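Local coordinates for putative transcriptional regulator (Salmonella typhimurium, PDB 1YYV), which is a putative transcriptional regulator of the HxlR family that probably binds DNA through a winged helix-turn-helix domain and regulates transcription, at residues V42-G47 / Y93-L98. Sequence-based numbering, arbitrary orientation.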
ATOM      1  N   VAL A  42       2.804   3.324 -11.008  1.00 43.56           N
ATOM      2  CA  VAL A  42       3.850   4.344 -11.117  1.00 44.40           C
ATOM      3  C   VAL A  42       4.268   4.452 -12.575  1.00 44.79           C
ATOM      4  O   VAL A  42       4.350   5.568 -13.106  1.00 45.33           O
ATOM      5  CB  VAL A  42       5.084   4.049 -10.215  1.00 45.66           C
ATOM      6  CG1 VAL A  42       6.302   4.895 -10.658  1.00 46.23           C
ATOM      7  CG2 VAL A  42       4.766   4.276  -8.733  1.00 44.42           C
ATOM      8  N   ALA A  43       4.456   3.305 -13.240  1.00 43.99           N
ATOM      9  CA  ALA A  43       4.830   3.289 -14.660  1.00 44.83           C
ATOM     10  C   ALA A  43       3.832   4.000 -15.615  1.00 45.23           C
ATOM     11  O   ALA A  43       4.234   4.740 -16.484  1.00 45.03           O
ATOM     12  CB  ALA A  43       5.111   1.848 -15.135  1.00 44.43           C
ATOM     13  N   LEU A  44       2.534   3.768 -15.455  1.00 46.01           N
ATOM     14  CA  LEU A  44       1.554   4.392 -16.346  1.00 46.04           C
ATOM     15  C   LEU A  44       1.412   5.926 -16.228  1.00 47.31           C
ATOM     16  O   LEU A  44       0.728   6.567 -17.059  1.00 48.06           O
ATOM     17  CB  LEU A  44       0.206   3.710 -16.180  1.00 44.83           C
ATOM     18  CG  LEU A  44       0.246   2.237 -16.554  1.00 45.08           C
ATOM     19  CD1 LEU A  44      -1.101   1.598 -16.248  1.00 43.96           C
ATOM     20  CD2 LEU A  44       0.662   2.029 -18.037  1.00 41.13           C
ATOM     21  N   ARG A  45       2.065   6.511 -15.225  1.00 48.98           N
ATOM     22  CA  ARG A  45       2.067   7.952 -15.030  1.00 50.09           C
ATOM     23  C   ARG A  45       2.812   8.585 -16.186  1.00 51.11           C
ATOM     24  O   ARG A  45       2.552   9.746 -16.538  1.00 51.13           O
ATOM     25  CB  ARG A  45       2.683   8.350 -13.682  1.00 50.01           C
ATOM     26  CG  ARG A  45       1.921   7.779 -12.477  1.00 50.87           C
ATOM     27  CD  ARG A  45       2.383   8.309 -11.093  1.00 50.47           C
ATOM     28  NE  ARG A  45       1.634   9.506 -10.687  1.00 50.52           N
ATOM     29  CZ  ARG A  45       2.231  10.641 -10.373  1.00 52.95           C
ATOM     30  NH1 ARG A  45       3.554  10.674 -10.381  1.00 55.57           N
ATOM     31  NH2 ARG A  45       1.542  11.729 -10.044  1.00 52.21           N
ATOM     32  N   ASP A  46       3.699   7.799 -16.792  1.00 52.03           N
ATOM     33  CA  ASP A  46       4.410   8.215 -18.002  1.00 53.88           C
ATOM     34  C   ASP A  46       3.595   8.139 -19.287  1.00 53.15           C
ATOM     35  O   ASP A  46       3.989   8.724 -20.282  1.00 54.23           O
ATOM     36  CB  ASP A  46       5.694   7.408 -18.177  1.00 54.65           C
ATOM     37  CG  ASP A  46       6.582   7.457 -16.949  1.00 59.18           C
ATOM     38  OD1 ASP A  46       6.800   8.572 -16.399  1.00 63.44           O
ATOM     39  OD2 ASP A  46       7.073   6.377 -16.542  1.00 63.29           O
ATOM     40  N   GLY A  47       2.483   7.419 -19.274  1.00 52.53           N
ATOM     41  CA  GLY A  47       1.633   7.280 -20.453  1.00 51.68           C
ATOM     42  C   GLY A  47       1.288   5.832 -20.723  1.00 51.45           C
ATOM     43  O   GLY A  47       1.633   4.932 -19.936  1.00 51.15           O
ATOM     44  N   TYR A  93      -2.349  -0.370 -22.038  1.00 42.85           N
ATOM     45  CA  TYR A  93      -2.874   0.070 -20.731  1.00 41.31           C
ATOM     46  C   TYR A  93      -2.557   1.521 -20.477  1.00 41.19           C
ATOM     47  O   TYR A  93      -1.436   1.960 -20.666  1.00 40.83           O
ATOM     48  CB  TYR A  93      -2.244  -0.771 -19.582  1.00 41.08           C
ATOM     49  CG  TYR A  93      -2.569  -2.233 -19.714  1.00 39.59           C
ATOM     50  CD1 TYR A  93      -3.791  -2.727 -19.264  1.00 42.18           C
ATOM     51  CD2 TYR A  93      -1.708  -3.099 -20.360  1.00 39.08           C
ATOM     52  CE1 TYR A  93      -4.128  -4.064 -19.433  1.00 41.75           C
ATOM     53  CE2 TYR A  93      -2.029  -4.442 -20.530  1.00 40.26           C
ATOM     54  CZ  TYR A  93      -3.242  -4.913 -20.062  1.00 40.94           C
ATOM     55  OH  TYR A  93      -3.592  -6.234 -20.199  1.00 39.87           O
ATOM     56  N   SER A  94      -3.548   2.262 -20.005  1.00 41.83           N
ATOM     57  CA  SER A  94      -3.316   3.578 -19.439  1.00 42.80           C
ATOM     58  C   SER A  94      -4.238   3.774 -18.227  1.00 43.35           C
ATOM     59  O   SER A  94      -5.162   2.971 -17.996  1.00 43.32           O
ATOM     60  CB  SER A  94      -3.581   4.672 -20.479  1.00 43.04           C
ATOM     61  OG  SER A  94      -4.881   4.513 -21.034  1.00 43.22           O
ATOM     62  N   LEU A  95      -3.996   4.863 -17.496  1.00 43.03           N
ATOM     63  CA  LEU A  95      -4.802   5.248 -16.347  1.00 43.46           C
ATOM     64  C   LEU A  95      -6.067   6.006 -16.738  1.00 43.66           C
ATOM     65  O   LEU A  95      -6.046   6.883 -17.599  1.00 43.50           O
ATOM     66  CB  LEU A  95      -4.003   6.143 -15.385  1.00 43.00           C
ATOM     67  CG  LEU A  95      -2.712   5.609 -14.800  1.00 42.15           C
ATOM     68  CD1 LEU A  95      -1.922   6.762 -14.307  1.00 41.83           C
ATOM     69  CD2 LEU A  95      -2.971   4.584 -13.693  1.00 41.09           C
ATOM     70  N   THR A  96      -7.154   5.655 -16.071  1.00 44.14           N
ATOM     71  CA  THR A  96      -8.361   6.433 -16.098  1.00 44.96           C
ATOM     72  C   THR A  96      -8.140   7.675 -15.209  1.00 46.17           C
ATOM     73  O   THR A  96      -7.133   7.741 -14.473  1.00 47.08           O
ATOM     74  CB  THR A  96      -9.528   5.579 -15.590  1.00 44.73           C
ATOM     75  OG1 THR A  96      -9.298   5.252 -14.211  1.00 44.59           O
ATOM     76  CG2 THR A  96      -9.653   4.284 -16.430  1.00 43.33           C
ATOM     77  N   PRO A  97      -9.038   8.682 -15.291  1.00 46.34           N
ATOM     78  CA  PRO A  97      -8.999   9.769 -14.274  1.00 46.31           C
ATOM     79  C   PRO A  97      -9.015   9.284 -12.828  1.00 45.68           C
ATOM     80  O   PRO A  97      -8.257   9.791 -12.003  1.00 46.52           O
ATOM     81  CB  PRO A  97     -10.262  10.594 -14.581  1.00 46.10           C
ATOM     82  CG  PRO A  97     -10.445  10.380 -16.070  1.00 46.14           C
ATOM     83  CD  PRO A  97     -10.089   8.916 -16.301  1.00 46.02           C
ATOM     84  N   LEU A  98      -9.867   8.309 -12.511  1.00 44.97           N
ATOM     85  CA  LEU A  98      -9.847   7.681 -11.178  1.00 43.00           C
ATOM     86  C   LEU A  98      -8.486   7.033 -10.864  1.00 42.65           C
ATOM     87  O   LEU A  98      -7.968   7.110  -9.730  1.00 43.31           O
ATOM     88  CB  LEU A  98     -10.996   6.658 -11.039  1.00 42.93           C
ATOM     89  CG  LEU A  98     -11.312   6.193  -9.607  1.00 42.09           C
ATOM     90  CD1 LEU A  98     -11.946   7.340  -8.779  1.00 38.44           C
ATOM     91  CD2 LEU A  98     -12.199   4.944  -9.594  1.00 41.37           C
TER
HETATM   92  O   HOH W   1      -1.696   6.127 -18.136  1.00 44.48           O
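Helix 35-43 runs out through a 3-10 turn, with Gly47 N hydrogen-bonded to Leu44 O at 3.0 Å. This turn lies against the end of strand 90-95, where the CA atoms of Leu44 and Ser94 are 5.8 Å apart. Gly47 leaves the turn at phi 131°, where a CB would collide with the carbonyl O of Asp46. Leu44 points toward the strand and is buried. With chi1 -62° and CD1 anti to CA, its CD2 lies in van der Waals contact 3.4 Å from Tyr93 O, while CD1 meets Tyr93 CB. Leu95, with the same chi1 setting, lies alongside the base of Leu44: its CG is 3.7 Å from Leu44 CB, and its CD1 rests 3.8 Å from Leu44 O. Leu54 and Leu79 also pack on Leu44; Arg45 passes the edge of Leu95, and its NH2 forms a salt bridge with Asp104. A single water accepts from Leu95 N and donates to Leu44 O, each at 2.7 Å, so Leu44 O serves both this water and Gly47 N. The join between the end of helix 35-43 and strand 90-95, whose hairpin with strand 79-84 is consistent with a wing, is therefore apolar between side chains, with the polar link between backbones carried by water.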